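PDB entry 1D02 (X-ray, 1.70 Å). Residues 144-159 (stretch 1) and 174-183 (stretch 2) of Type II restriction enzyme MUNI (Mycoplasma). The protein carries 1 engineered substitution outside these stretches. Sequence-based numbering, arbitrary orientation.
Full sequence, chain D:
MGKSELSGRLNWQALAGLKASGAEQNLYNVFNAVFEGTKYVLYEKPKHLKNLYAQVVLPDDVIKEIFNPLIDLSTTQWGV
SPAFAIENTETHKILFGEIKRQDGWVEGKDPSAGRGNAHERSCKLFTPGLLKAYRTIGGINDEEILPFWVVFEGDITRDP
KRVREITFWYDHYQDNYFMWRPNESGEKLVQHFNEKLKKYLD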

ATOM      1  N   GLU D 144      14.788   8.090  -9.578  1.00 18.46           N
ATOM      2  CA  GLU D 144      13.706   8.158 -10.544  1.00 19.42           C
ATOM      3  C   GLU D 144      12.936   6.865 -10.771  1.00 16.55           C
ATOM      4  O   GLU D 144      11.947   6.845 -11.508  1.00 16.40           O
ATOM      5  CB  GLU D 144      14.210   8.704 -11.882  1.00 22.59           C
ATOM      6  CG  GLU D 144      15.045   7.756 -12.705  1.00 26.15           C
ATOM      7  CD  GLU D 144      16.525   7.762 -12.350  1.00 29.95           C
ATOM      8  OE1 GLU D 144      17.291   7.176 -13.140  1.00 32.56           O
ATOM      9  OE2 GLU D 144      16.928   8.327 -11.306  1.00 30.05           O
ATOM     10  N   ILE D 145      13.373   5.794 -10.123  1.00 14.56           N
ATOM     11  CA  ILE D 145      12.692   4.516 -10.262  1.00 11.41           C
ATOM     12  C   ILE D 145      12.522   3.923  -8.867  1.00 10.49           C
ATOM     13  O   ILE D 145      13.328   4.199  -7.985  1.00 10.42           O
ATOM     14  CB  ILE D 145      13.532   3.543 -11.138  1.00 12.49           C
ATOM     15  CG1 ILE D 145      12.629   2.461 -11.690  1.00 14.93           C
ATOM     16  CG2 ILE D 145      14.695   2.931 -10.350  1.00 10.95           C
ATOM     17  CD1 ILE D 145      11.792   2.961 -12.850  1.00 16.89           C
ATOM     18  N   LEU D 146      11.448   3.158  -8.656  1.00  8.58           N
ATOM     19  CA  LEU D 146      11.239   2.481  -7.374  1.00  8.99           C
ATOM     20  C   LEU D 146      11.927   1.121  -7.508  1.00  7.89           C
ATOM     21  O   LEU D 146      12.082   0.606  -8.616  1.00  8.49           O
ATOM     22  CB  LEU D 146       9.747   2.317  -7.085  1.00  9.11           C
ATOM     23  CG  LEU D 146       9.019   3.673  -7.063  1.00 11.00           C
ATOM     24  CD1 LEU D 146       7.558   3.468  -6.643  1.00 12.70           C
ATOM     25  CD2 LEU D 146       9.716   4.638  -6.093  1.00 12.75           C
ATOM     26  N   PRO D 147      12.314   0.502  -6.385  1.00  7.69           N
ATOM     27  CA  PRO D 147      13.009  -0.792  -6.377  1.00  7.77           C
ATOM     28  C   PRO D 147      12.179  -2.047  -6.583  1.00  7.69           C
ATOM     29  O   PRO D 147      12.683  -3.149  -6.388  1.00  8.15           O
ATOM     30  CB  PRO D 147      13.695  -0.788  -5.016  1.00  7.69           C
ATOM     31  CG  PRO D 147      12.664  -0.069  -4.149  1.00  7.69           C
ATOM     32  CD  PRO D 147      12.223   1.076  -5.028  1.00  7.69           C
ATOM     33  N   PHE D 148      10.912  -1.883  -6.952  1.00  7.69           N
ATOM     34  CA  PHE D 148      10.044  -3.040  -7.149  1.00  8.28           C
ATOM     35  C   PHE D 148       9.263  -2.902  -8.438  1.00  7.69           C
ATOM     36  O   PHE D 148       9.198  -1.819  -9.030  1.00  7.69           O
ATOM     37  CB  PHE D 148       9.067  -3.171  -5.969  1.00  7.77           C
ATOM     38  CG  PHE D 148       8.157  -1.975  -5.804  1.00  7.69           C
ATOM     39  CD1 PHE D 148       6.953  -1.900  -6.507  1.00  8.22           C
ATOM     40  CD2 PHE D 148       8.502  -0.931  -4.950  1.00  8.58           C
ATOM     41  CE1 PHE D 148       6.101  -0.798  -6.359  1.00  7.84           C
ATOM     42  CE2 PHE D 148       7.664   0.172  -4.791  1.00  7.69           C
ATOM     43  CZ  PHE D 148       6.459   0.253  -5.488  1.00  7.82           C
ATOM     44  N   TRP D 149       8.670  -4.009  -8.870  1.00  7.69           N
ATOM     45  CA  TRP D 149       7.878  -4.019 -10.092  1.00  7.69           C
ATOM     46  C   TRP D 149       6.652  -4.874  -9.832  1.00  7.69           C
ATOM     47  O   TRP D 149       6.776  -6.056  -9.511  1.00  7.69           O
ATOM     48  CB  TRP D 149       8.715  -4.612 -11.231  1.00  7.69           C
ATOM     49  CG  TRP D 149       8.019  -4.653 -12.562  1.00  8.03           C
ATOM     50  CD1 TRP D 149       7.089  -3.773 -13.033  1.00  7.69           C
ATOM     51  CD2 TRP D 149       8.283  -5.574 -13.624  1.00  7.69           C
ATOM     52  NE1 TRP D 149       6.754  -4.090 -14.338  1.00  8.18           N
ATOM     53  CE2 TRP D 149       7.476  -5.191 -14.722  1.00  7.69           C
ATOM     54  CE3 TRP D 149       9.131  -6.685 -13.761  1.00  7.69           C
ATOM     55  CZ2 TRP D 149       7.485  -5.879 -15.947  1.00  7.69           C
ATOM     56  CZ3 TRP D 149       9.143  -7.374 -14.983  1.00  8.15           C
ATOM     57  CH2 TRP D 149       8.322  -6.963 -16.055  1.00  7.69           C
ATOM     58  N   VAL D 150       5.472  -4.271  -9.967  1.00  7.69           N
ATOM     59  CA  VAL D 150       4.223  -4.989  -9.733  1.00  7.69           C
ATOM     60  C   VAL D 150       3.598  -5.302 -11.098  1.00  7.69           C
ATOM     61  O   VAL D 150       3.377  -4.405 -11.912  1.00  7.69           O
ATOM     62  CB  VAL D 150       3.225  -4.146  -8.889  1.00  7.69           C
ATOM     63  CG1 VAL D 150       1.905  -4.894  -8.746  1.00  7.69           C
ATOM     64  CG2 VAL D 150       3.806  -3.851  -7.475  1.00  7.69           C
ATOM     65  N   VAL D 151       3.384  -6.589 -11.355  1.00  7.69           N
ATOM     66  CA  VAL D 151       2.747  -7.016 -12.601  1.00  7.69           C
ATOM     67  C   VAL D 151       1.306  -7.406 -12.290  1.00  7.77           C
ATOM     68  O   VAL D 151       1.064  -8.281 -11.438  1.00  7.69           O
ATOM     69  CB  VAL D 151       3.486  -8.215 -13.218  1.00  7.69           C
ATOM     70  CG1 VAL D 151       2.745  -8.692 -14.470  1.00  7.69           C
ATOM     71  CG2 VAL D 151       4.933  -7.800 -13.567  1.00  7.69           C
ATOM     72  N   PHE D 152       0.359  -6.732 -12.942  1.00  7.69           N
ATOM     73  CA  PHE D 152      -1.070  -7.012 -12.754  1.00  7.74           C
ATOM     74  C   PHE D 152      -1.509  -7.957 -13.867  1.00  8.68           C
ATOM     75  O   PHE D 152      -0.995  -7.880 -14.990  1.00  7.69           O
ATOM     76  CB  PHE D 152      -1.899  -5.725 -12.813  1.00  7.69           C
ATOM     77  CG  PHE D 152      -1.632  -4.767 -11.671  1.00  7.69           C
ATOM     78  CD1 PHE D 152      -0.717  -3.721 -11.814  1.00  8.04           C
ATOM     79  CD2 PHE D 152      -2.283  -4.919 -10.457  1.00  7.69           C
ATOM     80  CE1 PHE D 152      -0.448  -2.835 -10.758  1.00  7.69           C
ATOM     81  CE2 PHE D 152      -2.026  -4.043  -9.389  1.00  7.69           C
ATOM     82  CZ  PHE D 152      -1.107  -2.997  -9.536  1.00  7.70           C
ATOM     83  N   GLU D 153      -2.468  -8.821 -13.549  1.00  7.69           N
ATOM     84  CA  GLU D 153      -2.976  -9.833 -14.486  1.00  7.69           C
ATOM     85  C   GLU D 153      -4.464  -9.983 -14.224  1.00  7.69           C
ATOM     86  O   GLU D 153      -4.932  -9.626 -13.144  1.00  7.69           O
ATOM     87  CB  GLU D 153      -2.315 -11.192 -14.217  1.00  7.87           C
ATOM     88  CG  GLU D 153      -0.809 -11.233 -14.501  1.00  7.93           C
ATOM     89  CD  GLU D 153      -0.145 -12.580 -14.166  1.00  9.95           C
ATOM     90  OE1 GLU D 153      -0.818 -13.511 -13.679  1.00  9.58           O
ATOM     91  OE2 GLU D 153       1.088 -12.688 -14.378  1.00  8.60           O
ATOM     92  N   GLY D 154      -5.191 -10.535 -15.195  1.00  7.69           N
ATOM     93  CA  GLY D 154      -6.628 -10.733 -15.013  1.00  7.69           C
ATOM     94  C   GLY D 154      -7.452  -9.600 -15.604  1.00  8.38           C
ATOM     95  O   GLY D 154      -6.920  -8.642 -16.178  1.00  7.69           O
ATOM     96  N   ASP D 155      -8.769  -9.685 -15.459  1.00  7.74           N
ATOM     97  CA  ASP D 155      -9.617  -8.633 -16.020  1.00  7.69           C
ATOM     98  C   ASP D 155      -9.361  -7.240 -15.425  1.00  7.69           C
ATOM     99  O   ASP D 155      -9.715  -6.224 -16.035  1.00  7.69           O
ATOM    100  CB  ASP D 155     -11.093  -9.045 -15.885  1.00  7.69           C
ATOM    101  CG  ASP D 155     -11.482 -10.107 -16.890  1.00  9.30           C
ATOM    102  OD1 ASP D 155     -12.493 -10.805 -16.682  1.00  9.06           O
ATOM    103  OD2 ASP D 155     -10.778 -10.238 -17.905  1.00  8.88           O
ATOM    104  N   ILE D 156      -8.730  -7.165 -14.252  1.00  7.69           N
ATOM    105  CA  ILE D 156      -8.445  -5.847 -13.681  1.00  7.69           C
ATOM    106  C   ILE D 156      -7.631  -5.015 -14.667  1.00  7.69           C
ATOM    107  O   ILE D 156      -7.785  -3.792 -14.730  1.00  8.41           O
ATOM    108  CB  ILE D 156      -7.672  -5.966 -12.326  1.00  8.25           C
ATOM    109  CG1 ILE D 156      -7.418  -4.581 -11.722  1.00  7.69           C
ATOM    110  CG2 ILE D 156      -6.360  -6.722 -12.528  1.00  7.69           C
ATOM    111  CD1 ILE D 156      -6.778  -4.640 -10.294  1.00  7.69           C
ATOM    112  N   THR D 157      -6.811  -5.675 -15.481  1.00  7.69           N
ATOM    113  CA  THR D 157      -5.949  -4.958 -16.429  1.00  7.69           C
ATOM    114  C   THR D 157      -6.684  -4.262 -17.555  1.00  7.78           C
ATOM    115  O   THR D 157      -6.081  -3.495 -18.305  1.00  7.69           O
ATOM    116  CB  THR D 157      -4.917  -5.890 -17.088  1.00  8.11           C
ATOM    117  OG1 THR D 157      -5.606  -6.900 -17.828  1.00  7.69           O
ATOM    118  CG2 THR D 157      -4.041  -6.553 -16.044  1.00  7.69           C
ATOM    119  N   ARG D 158      -7.983  -4.528 -17.689  1.00  8.02           N
ATOM    120  CA  ARG D 158      -8.755  -3.881 -18.751  1.00  7.69           C
ATOM    121  C   ARG D 158      -9.958  -3.133 -18.180  1.00  8.50           C
ATOM    122  O   ARG D 158     -10.792  -2.631 -18.917  1.00  9.13           O
ATOM    123  CB  ARG D 158      -9.227  -4.943 -19.761  1.00  8.44           C
ATOM    124  CG  ARG D 158      -8.061  -5.642 -20.515  1.00  8.36           C
ATOM    125  CD  ARG D 158      -8.554  -6.543 -21.659  1.00  7.69           C
ATOM    126  NE  ARG D 158      -9.282  -5.774 -22.662  1.00 10.32           N
ATOM    127  CZ  ARG D 158     -10.608  -5.801 -22.804  1.00  9.32           C
ATOM    128  NH1 ARG D 158     -11.353  -6.571 -22.008  1.00  8.48           N
ATOM    129  NH2 ARG D 158     -11.195  -5.035 -23.724  1.00  9.31           N
ATOM    130  N   ASP D 159     -10.038  -3.065 -16.862  1.00  7.69           N
ATOM    131  CA  ASP D 159     -11.150  -2.388 -16.172  1.00  7.99           C
ATOM    132  C   ASP D 159     -10.853  -0.882 -16.250  1.00  8.06           C
ATOM    133  O   ASP D 159      -9.804  -0.427 -15.812  1.00  7.69           O
ATOM    134  CB  ASP D 159     -11.164  -2.899 -14.727  1.00  7.69           C
ATOM    135  CG  ASP D 159     -12.203  -2.216 -13.849  1.00  7.69           C
ATOM    136  OD1 ASP D 159     -12.252  -0.964 -13.842  1.00  7.69           O
ATOM    137  OD2 ASP D 159     -12.948  -2.958 -13.150  1.00  7.69           O
ATOM    138  N   GLN D 174       5.472   5.523 -13.448  1.00 10.32           N
ATOM    139  CA  GLN D 174       4.661   4.650 -14.288  1.00 11.20           C
ATOM    140  C   GLN D 174       5.325   3.354 -14.701  1.00 10.94           C
ATOM    141  O   GLN D 174       4.635   2.359 -14.909  1.00 12.80           O
ATOM    142  CB  GLN D 174       4.212   5.385 -15.555  1.00 11.80           C
ATOM    143  CG  GLN D 174       3.219   6.487 -15.292  1.00 12.29           C
ATOM    144  CD  GLN D 174       1.929   5.967 -14.685  1.00 10.99           C
ATOM    145  OE1 GLN D 174       1.245   5.133 -15.283  1.00 14.12           O
ATOM    146  NE2 GLN D 174       1.580   6.468 -13.507  1.00  8.24           N
ATOM    147  N   ASP D 175       6.654   3.328 -14.787  1.00 11.67           N
ATOM    148  CA  ASP D 175       7.321   2.117 -15.227  1.00 10.48           C
ATOM    149  C   ASP D 175       7.454   1.047 -14.149  1.00  9.91           C
ATOM    150  O   ASP D 175       7.925  -0.057 -14.435  1.00  9.02           O
ATOM    151  CB  ASP D 175       8.714   2.437 -15.793  1.00 12.28           C
ATOM    152  CG  ASP D 175       8.658   3.339 -17.025  1.00 13.96           C
ATOM    153  OD1 ASP D 175       7.588   3.448 -17.664  1.00 15.68           O
ATOM    154  OD2 ASP D 175       9.706   3.936 -17.364  1.00 13.37           O
ATOM    155  N   ASN D 176       7.056   1.374 -12.915  1.00  7.80           N
ATOM    156  CA  ASN D 176       7.140   0.418 -11.823  1.00  7.74           C
ATOM    157  C   ASN D 176       5.964  -0.565 -11.723  1.00  7.82           C
ATOM    158  O   ASN D 176       5.882  -1.348 -10.785  1.00  7.69           O
ATOM    159  CB  ASN D 176       7.404   1.153 -10.509  1.00  7.69           C
ATOM    160  CG  ASN D 176       8.861   1.590 -10.407  1.00  8.65           C
ATOM    161  OD1 ASN D 176       9.170   2.780 -10.458  1.00  7.92           O
ATOM    162  ND2 ASN D 176       9.759   0.617 -10.322  1.00  7.69           N
ATOM    163  N   TYR D 177       5.048  -0.509 -12.691  1.00  7.88           N
ATOM    164  CA  TYR D 177       4.007  -1.535 -12.755  1.00  7.69           C
ATOM    165  C   TYR D 177       3.815  -1.879 -14.223  1.00  7.70           C
ATOM    166  O   TYR D 177       4.236  -1.113 -15.102  1.00  7.69           O
ATOM    167  CB  TYR D 177       2.671  -1.068 -12.157  1.00  7.69           C
ATOM    168  CG  TYR D 177       1.929  -0.067 -13.004  1.00  7.84           C
ATOM    169  CD1 TYR D 177       1.015  -0.483 -13.974  1.00  9.13           C
ATOM    170  CD2 TYR D 177       2.151   1.289 -12.838  1.00  8.14           C
ATOM    171  CE1 TYR D 177       0.337   0.440 -14.759  1.00  9.26           C
ATOM    172  CE2 TYR D 177       1.482   2.226 -13.603  1.00  9.84           C
ATOM    173  CZ  TYR D 177       0.575   1.798 -14.561  1.00  9.43           C
ATOM    174  OH  TYR D 177      -0.082   2.747 -15.298  1.00 10.00           O
ATOM    175  N   PHE D 178       3.234  -3.042 -14.498  1.00  7.69           N
ATOM    176  CA  PHE D 178       2.937  -3.418 -15.885  1.00  8.24           C
ATOM    177  C   PHE D 178       1.627  -4.183 -15.884  1.00  7.69           C
ATOM    178  O   PHE D 178       1.411  -5.044 -15.021  1.00  7.99           O
ATOM    179  CB  PHE D 178       4.039  -4.302 -16.485  1.00  7.69           C
ATOM    180  CG  PHE D 178       3.704  -4.829 -17.854  1.00  7.69           C
ATOM    181  CD1 PHE D 178       3.763  -3.998 -18.983  1.00  9.05           C
ATOM    182  CD2 PHE D 178       3.330  -6.160 -18.022  1.00  7.69           C
ATOM    183  CE1 PHE D 178       3.454  -4.499 -20.262  1.00  9.85           C
ATOM    184  CE2 PHE D 178       3.019  -6.664 -19.292  1.00  7.80           C
ATOM    185  CZ  PHE D 178       3.084  -5.838 -20.406  1.00  8.67           C
ATOM    186  N   MET D 179       0.762  -3.860 -16.841  1.00  7.69           N
ATOM    187  CA  MET D 179      -0.546  -4.510 -16.989  1.00  7.88           C
ATOM    188  C   MET D 179      -0.385  -5.600 -18.047  1.00  7.69           C
ATOM    189  O   MET D 179      -0.297  -5.287 -19.238  1.00  7.69           O
ATOM    190  CB  MET D 179      -1.593  -3.498 -17.485  1.00  7.88           C
ATOM    191  CG  MET D 179      -1.799  -2.319 -16.574  1.00 11.85           C
ATOM    192  SD  MET D 179      -2.864  -2.778 -15.210  1.00 17.28           S
ATOM    193  CE  MET D 179      -2.991  -1.237 -14.316  1.00 15.61           C
ATOM    194  N   TRP D 180      -0.341  -6.866 -17.626  1.00  7.69           N
ATOM    195  CA  TRP D 180      -0.176  -7.961 -18.577  1.00  7.69           C
ATOM    196  C   TRP D 180      -1.590  -8.453 -18.862  1.00  7.70           C
ATOM    197  O   TRP D 180      -2.159  -9.227 -18.098  1.00  7.69           O
ATOM    198  CB  TRP D 180       0.691  -9.068 -17.969  1.00  7.69           C
ATOM    199  CG  TRP D 180       1.238 -10.034 -19.003  1.00  9.08           C
ATOM    200  CD1 TRP D 180       1.269  -9.855 -20.362  1.00  9.43           C
ATOM    201  CD2 TRP D 180       1.811 -11.323 -18.753  1.00  7.69           C
ATOM    202  NE1 TRP D 180       1.825 -10.959 -20.972  1.00  8.50           N
ATOM    203  CE2 TRP D 180       2.162 -11.876 -20.007  1.00  7.69           C
ATOM    204  CE3 TRP D 180       2.059 -12.065 -17.592  1.00  7.69           C
ATOM    205  CZ2 TRP D 180       2.741 -13.133 -20.132  1.00  8.01           C
ATOM    206  CZ3 TRP D 180       2.648 -13.332 -17.716  1.00  7.86           C
ATOM    207  CH2 TRP D 180       2.980 -13.849 -18.975  1.00  8.12           C
ATOM    208  N   ARG D 181      -2.133  -7.992 -19.989  1.00  7.69           N
ATOM    209  CA  ARG D 181      -3.512  -8.292 -20.350  1.00  9.03           C
ATOM    210  C   ARG D 181      -3.790  -9.694 -20.858  1.00 11.09           C
ATOM    211  O   ARG D 181      -2.892 -10.378 -21.354  1.00 10.80           O
ATOM    212  CB  ARG D 181      -4.004  -7.225 -21.347  1.00  8.67           C
ATOM    213  CG  ARG D 181      -3.943  -5.809 -20.725  1.00  8.34           C
ATOM    214  CD  ARG D 181      -4.534  -4.646 -21.554  1.00 11.60           C
ATOM    215  NE  ARG D 181      -4.661  -3.500 -20.643  1.00 11.73           N
ATOM    216  CZ  ARG D 181      -3.761  -2.530 -20.492  1.00 11.61           C
ATOM    217  NH1 ARG D 181      -2.646  -2.507 -21.223  1.00 13.87           N
ATOM    218  NH2 ARG D 181      -3.930  -1.629 -19.538  1.00 12.11           N
ATOM    219  N   PRO D 182      -5.041 -10.147 -20.734  1.00 13.05           N
ATOM    220  CA  PRO D 182      -5.456 -11.478 -21.184  1.00 17.03           C
ATOM    221  C   PRO D 182      -5.088 -11.576 -22.671  1.00 19.14           C
ATOM    222  O   PRO D 182      -5.225 -10.609 -23.431  1.00 21.37           O
ATOM    223  CB  PRO D 182      -6.978 -11.433 -20.999  1.00 15.91           C
ATOM    224  CG  PRO D 182      -7.145 -10.564 -19.799  1.00 13.94           C
ATOM    225  CD  PRO D 182      -6.159  -9.432 -20.077  1.00 13.31           C
ATOM    226  N   ASN D 183      -4.573 -12.712 -23.084  1.00 21.83           N
ATOM    227  CA  ASN D 183      -4.214 -12.878 -24.494  1.00 24.21           C
ATOM    228  C   ASN D 183      -2.915 -12.218 -24.910  1.00 23.29           C
ATOM    229  O   ASN D 183      -2.470 -12.437 -26.031  1.00 24.85           O
ATOM    230  CB  ASN D 183      -5.300 -12.367 -25.455  1.00 26.97           C
ATOM    231  CG  ASN D 183      -6.690 -12.869 -25.093  1.00 29.70           C
ATOM    232  OD1 ASN D 183      -6.881 -14.045 -24.769  1.00 31.86           O
ATOM    233  ND2 ASN D 183      -7.679 -11.976 -25.166  1.00 30.92           N
TER
HETATM  234  O   HOH W   1      -4.133 -11.060 -17.740  1.00  9.60           O

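The two stretches form a pair of neighbouring parallel β-strands, secured at the entry by the side chain of Asn176 and at the exit by a bridging water and the side chain of Arg181. Strand 148-153 and the strand that begins at Tyr177 run in the same direction, their axes 20° apart and 4.7 Å at closest approach, and together the stretches bury 921 Å².

The ladder follows the usual parallel pattern, in which alternate residues of stretch 1 use both their N and O atoms. Val150 N donates to Asn176 O (3.1 Å) and Val150 O accepts from Phe178 N (2.9 Å); two residues on, Phe152 N donates to Phe178 O (2.9 Å) and Phe152 O accepts from Trp180 N (2.9 Å). Short CA-H...O contacts supplement these bonds, as between Tyr177 CA and Val150 O (3.1 Å). Beyond Phe152 the direct bonding gives way to water 1, which accepts from Gly154 N (2.8 Å) and donates to Trp180 O (2.7 Å), spanning a gap of 4.4 Å between those two backbone atoms.

Before the ladder begins, the Asn176 amide serves the backbone of stretch 1 as a surrogate peptide group. Its OD1 accepts from Leu146 N (2.9 Å), while ND2 donates to Phe148 O (2.8 Å) and, more weakly, to Leu146 O (2.9 Å). Ile145 CD1 lies 3.6 Å from Asn176 OD1, adding an apolar neighbour to this buried amide.

Side chains sort by sheet face. Phe152 shares one face with Val150, Tyr177 and Met179: the edge of its ring meets Tyr177 CB, 3.8 Å from Phe152 CE1, and Met179 SD lies 3.9 Å from Phe152 CB, approaching the ring obliquely. The other face carries Val151, Phe178 and Trp180. There Val151 CG1 packs 4.1 Å from Trp180 CB and, at the ring edge, 4.4 Å from Phe178 CD2. The Trp149 indole also reaches stretch 2, with CZ2 3.8 Å from Phe178 CB.

Past the strand, a 3-10 segment brings Thr157 back against stretch 2. Thr157 OG1 donates to Gly154 O (2.7 Å), which also accepts from Thr157 N (3.0 Å), tying the turn together. Thr157 O in turn accepts from Arg181 NE (2.7 Å) and weakly from Arg181 NH2 (3.1 Å), so one carbonyl receives two donors at the edge of the guanidinium. Apolar contacts lie nearby: Thr157 CG2 is 4.0 Å from Met179 SD, and Arg158 CG packs 3.8 Å from Arg181 CD.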